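Local structure of ferrichrome ABC transporter substrate-binding protein (Staphylococcus pseudintermedius, 5FLY) at residues D83-Y88 against K98-T103; K213-V218 against Q239-V244. The protein binds ferrichrome, a hydroxamate siderophore carrying iron, probably delivering it to an ABC transporter for uptake into the cell. All blocks are in the same frame, centred on the assembly; numbering follows the deposited sequence.

Contact 1. Residues D83-Y88 against K98-T103; sequences DLIITY and KKIAPT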
loop_
_atom_site.group_PDB
_atom_site.type_symbol
_atom_site.label_atom_id
_atom_site.label_comp_id
_atom_site.label_asym_id
_atom_site.label_seq_id
_atom_site.Cartn_x
_atom_site.Cartn_y
_atom_site.Cartn_z
ATOM N N ASP A 83 -8.511 -18.074 15.246
ATOM C CA ASP A 83 -8.046 -19.323 14.644
ATOM C C ASP A 83 -6.989 -19.046 13.570
ATOM O O ASP A 83 -6.418 -19.978 13.005
ATOM C CB ASP A 83 -9.218 -20.159 14.093
ATOM C CG ASP A 83 -9.999 -19.488 12.970
ATOM O OD1 ASP A 83 -9.746 -18.325 12.602
ATOM O OD2 ASP A 83 -10.919 -20.178 12.454
ATOM N N LEU A 84 -6.688 -17.768 13.345
ATOM C CA LEU A 84 -5.676 -17.360 12.382
ATOM C C LEU A 84 -5.242 -15.944 12.715
ATOM O O LEU A 84 -6.091 -15.078 12.948
ATOM C CB LEU A 84 -6.221 -17.434 10.940
ATOM C CG LEU A 84 -5.280 -16.956 9.831
ATOM C CD1 LEU A 84 -4.054 -17.837 9.725
ATOM C CD2 LEU A 84 -6.007 -16.912 8.480
ATOM N N ILE A 85 -3.923 -15.713 12.710
ATOM C CA ILE A 85 -3.341 -14.395 12.945
ATOM C C ILE A 85 -2.506 -13.991 11.737
ATOM O O ILE A 85 -1.766 -14.811 11.223
ATOM C CB ILE A 85 -2.455 -14.394 14.203
ATOM C CG1 ILE A 85 -3.287 -14.769 15.439
ATOM C CG2 ILE A 85 -1.772 -13.047 14.381
ATOM C CD1 ILE A 85 -2.450 -15.172 16.637
ATOM N N ILE A 86 -2.680 -12.751 11.270
ATOM C CA ILE A 86 -1.939 -12.200 10.142
ATOM C C ILE A 86 -1.084 -11.050 10.634
ATOM O O ILE A 86 -1.585 -10.137 11.266
ATOM C CB ILE A 86 -2.871 -11.659 9.014
ATOM C CG1 ILE A 86 -3.940 -12.681 8.633
ATOM C CG2 ILE A 86 -2.045 -11.205 7.791
ATOM C CD1 ILE A 86 -3.405 -13.960 8.082
ATOM N N THR A 87 0.216 -11.101 10.359
ATOM C CA THR A 87 1.105 -10.011 10.748
ATOM C C THR A 87 2.242 -9.893 9.741
ATOM O O THR A 87 2.174 -10.472 8.649
ATOM C CB THR A 87 1.666 -10.210 12.189
ATOM O OG1 THR A 87 2.274 -8.988 12.636
ATOM C CG2 THR A 87 2.641 -11.395 12.264
ATOM N N TYR A 88 3.262 -9.114 10.089
ATOM C CA TYR A 88 4.463 -8.970 9.254
ATOM C C TYR A 88 5.595 -9.768 9.853
ATOM O O TYR A 88 5.638 -9.990 11.061
ATOM C CB TYR A 88 4.943 -7.519 9.141
ATOM C CG TYR A 88 3.979 -6.489 8.614
ATOM C CD1 TYR A 88 3.653 -6.414 7.267
ATOM C CD2 TYR A 88 3.461 -5.533 9.470
ATOM C CE1 TYR A 88 2.795 -5.434 6.809
ATOM C CE2 TYR A 88 2.604 -4.566 9.028
ATOM C CZ TYR A 88 2.280 -4.513 7.701
ATOM O OH TYR A 88 1.420 -3.520 7.307
ATOM N N LYS A 98 2.384 -17.359 17.390
ATOM C CA LYS A 98 2.290 -18.746 16.952
ATOM C C LYS A 98 1.756 -19.675 18.054
ATOM O O LYS A 98 1.149 -20.695 17.758
ATOM C CB LYS A 98 3.662 -19.234 16.463
ATOM C CG LYS A 98 4.043 -18.706 15.097
ATOM C CD LYS A 98 5.543 -18.772 14.871
ATOM C CE LYS A 98 5.978 -20.123 14.370
ATOM N NZ LYS A 98 7.473 -20.219 14.372
ATOM N N LYS A 99 1.965 -19.311 19.315
ATOM C CA LYS A 99 1.446 -20.116 20.425
ATOM C C LYS A 99 -0.068 -19.948 20.567
ATOM O O LYS A 99 -0.745 -20.822 21.106
ATOM C CB LYS A 99 2.130 -19.744 21.750
ATOM C CG LYS A 99 3.637 -19.982 21.796
ATOM C CD LYS A 99 4.210 -19.532 23.143
ATOM C CE LYS A 99 5.732 -19.591 23.192
ATOM N NZ LYS A 99 6.266 -20.972 23.061
ATOM N N ILE A 100 -0.587 -18.821 20.086
ATOM C CA ILE A 100 -2.013 -18.501 20.202
ATOM C C ILE A 100 -2.820 -19.140 19.083
ATOM O O ILE A 100 -3.888 -19.698 19.320
ATOM C CB ILE A 100 -2.235 -16.971 20.198
ATOM C CG1 ILE A 100 -1.489 -16.331 21.372
ATOM C CG2 ILE A 100 -3.723 -16.632 20.290
ATOM C CD1 ILE A 100 -1.368 -14.832 21.277
ATOM N N ALA A 101 -2.305 -19.067 17.860
ATOM C CA ALA A 101 -3.024 -19.559 16.697
ATOM C C ALA A 101 -2.061 -19.664 15.514
ATOM O O ALA A 101 -0.989 -19.075 15.558
ATOM C CB ALA A 101 -4.209 -18.623 16.356
ATOM N N PRO A 102 -2.436 -20.429 14.470
ATOM C CA PRO A 102 -1.709 -20.375 13.195
ATOM C C PRO A 102 -1.469 -18.932 12.778
ATOM O O PRO A 102 -2.409 -18.131 12.776
ATOM C CB PRO A 102 -2.648 -21.096 12.230
ATOM C CG PRO A 102 -3.353 -22.079 13.093
ATOM C CD PRO A 102 -3.540 -21.405 14.422
ATOM N N THR A 103 -0.219 -18.612 12.458
ATOM C CA THR A 103 0.201 -17.239 12.213
ATOM C C THR A 103 0.930 -17.149 10.878
ATOM O O THR A 103 1.897 -17.887 10.639
ATOM C CB THR A 103 1.117 -16.716 13.348
ATOM O OG1 THR A 103 0.360 -16.584 14.565
ATOM C CG2 THR A 103 1.726 -15.353 12.988
#
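Ile-85 turns its CG1 away from its own carbonyl carbon (chi1 -60°) and runs on extended, carrying CD1 across to Ala-101, while Thr-103, with chi1 -68°, tucks OG1 beside its backbone N and faces the same isoleucine. This is the join of a parallel beta-alpha-beta unit: strand 84-88, helix 94-100, then edge strand 103-106 returning alongside the first in the five-stranded sheet of the N-terminal lobe. The tip of Ile-85 settles on Ile-100 and Ala-101, CD1 lying 3.9 Å from Ala-101 CB and 4.0 Å from Ile-100 CB. Val-77 of helix 74-79 also touches Ile-85, on this same buried layer. Thr-103 OG1 rests against the flank of Ile-85 but spends its proton at home, donating to Ala-101 O at 3.0 Å from above the carbonyl plane; that bond within the segment fixes the rotation of the hydroxyl.

Pairing of the backbones starts at Pro-102. Its O takes the N-H of Ile-85 at 2.9 Å in a nearly straight bond (160° at the hydrogen). Leu-84 CA lies 3.4 Å from Pro-102 O in a CA-H...O contact. Ile-85 O in turn lies 3.3 Å from Thr-103 CA before the ladder carries on through Ile-104. At the start of the strand, Asp-83 O sits 3.5 Å from Pro-102 CD, whereas its carboxylate turns to the backbone N atoms of Lys-26 and Arg-27. Further along, Thr-87 binds Asp-91 through OG1, and its methyl CG2 meets Thr-103 CG2 at 4.1 Å.

Contact 2. Residues K213-V218 against Q239-V244; sequences KYAGDV and QNLEAV
Leu-241 reaches over to Ala-215 at the edge of the C-terminal lobe, where the loop entering strand 218-223 passes the first turn of helix 242-245. The helix belongs to the crossover that leads from strand 218-223 to its parallel neighbour 249-253, so the contact sets the loop that leads into the first strand of this beta-alpha-beta unit against a helix of its crossover. From Leu-241 the side chain leaves toward the loop: CB lies 3.8 Å from the oxygen of a bridging water, CG, 4.5 Å from Ala-215 CB, is set back behind its two methyls, and the branch then opens on the methyl of Ala-215. CD1 and CD2 are each 4.0 Å from Ala-215 CB, so the fork meets the small side chain evenly with both prongs. CG is anti to the carbonyl carbon (chi1 -63°), which aims the fork at the loop; Leu-241 also touches Ile-219 in the strand beyond.

Leu-241 holds the N-cap position, but its hydrocarbon side chain cannot accept the amide hydrogens of the opening turn. The water takes over part of that work. It accepts the N-H of Ala-243 at 2.9 Å and donates to Gly-216 O at 2.8 Å, linking the two backbones through a bend of about 101° at its oxygen. The loop is also anchored by strand 158-164 and the nearby Ser-157: Asp-217 N donates to Ser-157 OG, and Val-218 pairs through its backbone with Ser-157 and Thr-159. Beside the water, Ala-243 packs directly: its methyl points at the loop and meets two successive carbonyl oxygens, with CB 3.5 Å from Gly-216 O and 3.3 Å from Asp-217 O.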
loop_
_atom_site.group_PDB
_atom_site.type_symbol
_atom_site.label_atom_id
_atom_site.label_comp_id
_atom_site.label_asym_id
_atom_site.label_seq_id
_atom_site.Cartn_x
_atom_site.Cartn_y
_atom_site.Cartn_z
ATOM N N LYS A 213 17.584 15.399 -7.544
ATOM C CA LYS A 213 18.221 14.272 -8.220
ATOM C C LYS A 213 17.210 13.188 -8.592
ATOM O O LYS A 213 17.481 12.377 -9.478
ATOM C CB LYS A 213 19.339 13.695 -7.341
ATOM C CG LYS A 213 20.528 14.638 -7.229
ATOM C CD LYS A 213 21.403 14.357 -6.016
ATOM C CE LYS A 213 22.206 13.088 -6.182
ATOM N NZ LYS A 213 23.346 13.093 -5.219
ATOM N N TYR A 214 16.043 13.190 -7.943
ATOM C CA TYR A 214 15.040 12.127 -8.117
ATOM C C TYR A 214 13.748 12.612 -8.767
ATOM O O TYR A 214 12.777 11.859 -8.860
ATOM C CB TYR A 214 14.736 11.476 -6.755
ATOM C CG TYR A 214 15.990 10.932 -6.123
ATOM C CD1 TYR A 214 16.683 9.891 -6.723
ATOM C CD2 TYR A 214 16.521 11.494 -4.970
ATOM C CE1 TYR A 214 17.857 9.401 -6.183
ATOM C CE2 TYR A 214 17.698 11.011 -4.416
ATOM C CZ TYR A 214 18.364 9.957 -5.030
ATOM O OH TYR A 214 19.539 9.459 -4.510
ATOM N N ALA A 215 13.743 13.851 -9.251
ATOM C CA ALA A 215 12.520 14.463 -9.768
ATOM C C ALA A 215 12.228 14.072 -11.217
ATOM O O ALA A 215 13.114 14.125 -12.070
ATOM C CB ALA A 215 12.610 15.978 -9.648
ATOM N N GLY A 216 10.979 13.696 -11.482
ATOM C CA GLY A 216 10.515 13.350 -12.817
ATOM C C GLY A 216 9.628 14.423 -13.424
ATOM O O GLY A 216 9.640 15.571 -12.976
ATOM N N ASP A 217 8.856 14.044 -14.442
ATOM C CA ASP A 217 8.010 14.986 -15.174
ATOM C C ASP A 217 6.862 15.507 -14.319
ATOM O O ASP A 217 6.393 16.642 -14.499
ATOM C CB ASP A 217 7.456 14.322 -16.434
ATOM C CG ASP A 217 8.548 13.925 -17.403
ATOM O OD1 ASP A 217 9.539 14.678 -17.515
ATOM O OD2 ASP A 217 8.424 12.854 -18.028
ATOM N N VAL A 218 6.421 14.658 -13.394
ATOM C CA VAL A 218 5.323 14.946 -12.478
ATOM C C VAL A 218 5.829 14.619 -11.077
ATOM O O VAL A 218 6.481 13.588 -10.879
ATOM C CB VAL A 218 4.063 14.115 -12.792
ATOM C CG1 VAL A 218 2.986 14.346 -11.738
ATOM C CG2 VAL A 218 3.534 14.428 -14.193
ATOM N N GLN A 239 11.749 25.201 -6.974
ATOM C CA GLN A 239 11.100 26.084 -7.924
ATOM C C GLN A 239 11.700 25.967 -9.316
ATOM O O GLN A 239 11.038 26.263 -10.308
ATOM C CB GLN A 239 11.183 27.512 -7.433
ATOM C CG GLN A 239 10.408 27.704 -6.152
ATOM C CD GLN A 239 10.411 29.124 -5.721
ATOM O OE1 GLN A 239 10.810 29.454 -4.603
ATOM N NE2 GLN A 239 9.985 29.994 -6.617
ATOM N N ASN A 240 12.945 25.518 -9.390
ATOM C CA ASN A 240 13.612 25.389 -10.675
ATOM C C ASN A 240 13.458 24.005 -11.318
ATOM O O ASN A 240 13.909 23.802 -12.448
ATOM C CB ASN A 240 15.082 25.756 -10.512
ATOM C CG ASN A 240 15.296 27.266 -10.506
ATOM O OD1 ASN A 240 15.648 27.854 -11.527
ATOM N ND2 ASN A 240 15.046 27.900 -9.366
ATOM N N LEU A 241 12.797 23.070 -10.637
ATOM C CA LEU A 241 12.513 21.769 -11.247
ATOM C C LEU A 241 11.550 21.928 -12.415
ATOM O O LEU A 241 10.609 22.713 -12.350
ATOM C CB LEU A 241 11.920 20.797 -10.227
ATOM C CG LEU A 241 12.864 20.470 -9.075
ATOM C CD1 LEU A 241 12.165 19.643 -8.043
ATOM C CD2 LEU A 241 14.102 19.738 -9.589
ATOM N N GLU A 242 11.775 21.155 -13.471
ATOM C CA GLU A 242 10.944 21.248 -14.661
ATOM C C GLU A 242 9.481 20.924 -14.312
ATOM O O GLU A 242 8.562 21.576 -14.812
ATOM C CB GLU A 242 11.471 20.321 -15.760
ATOM C CG GLU A 242 10.796 20.502 -17.117
ATOM C CD GLU A 242 11.196 21.796 -17.833
ATOM O OE1 GLU A 242 12.131 22.487 -17.365
ATOM O OE2 GLU A 242 10.572 22.120 -18.874
ATOM N N ALA A 243 9.251 19.945 -13.436
ATOM C CA ALA A 243 7.872 19.602 -13.079
ATOM C C ALA A 243 7.173 20.784 -12.415
ATOM O O ALA A 243 6.014 21.053 -12.685
ATOM C CB ALA A 243 7.834 18.401 -12.166
ATOM N N VAL A 244 7.893 21.472 -11.536
ATOM C CA VAL A 244 7.341 22.599 -10.799
ATOM C C VAL A 244 7.138 23.786 -11.752
ATOM O O VAL A 244 6.123 24.456 -11.678
ATOM C CB VAL A 244 8.243 22.970 -9.604
ATOM C CG1 VAL A 244 7.771 24.236 -8.921
ATOM C CG2 VAL A 244 8.263 21.816 -8.603
HETATM O O HOH W 1 11.087 17.880 -12.438
#

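The two contacts lie on opposite sides of the chain's centre, their own centres about 45 Å apart and their nearest atoms about 24 Å apart, and they share no sheet. Contact 1 comes first along the chain and closes before contact 2 opens. It belongs to the parallel sheet of the N-terminal lobe, contact 2 lies at the margin of the mixed sheet of the C-terminal lobe, and the long helix 127-152 runs between them in sequence, as in class III binding proteins. Each works within one lobe. The bound polyether lies between the lobes, its pocket drawing Thr-34 and Tyr-108 from one and Trp-203 and others from the second; Tyr-88 OH bonds to Thr-34, bringing contact 1's strand near that pocket.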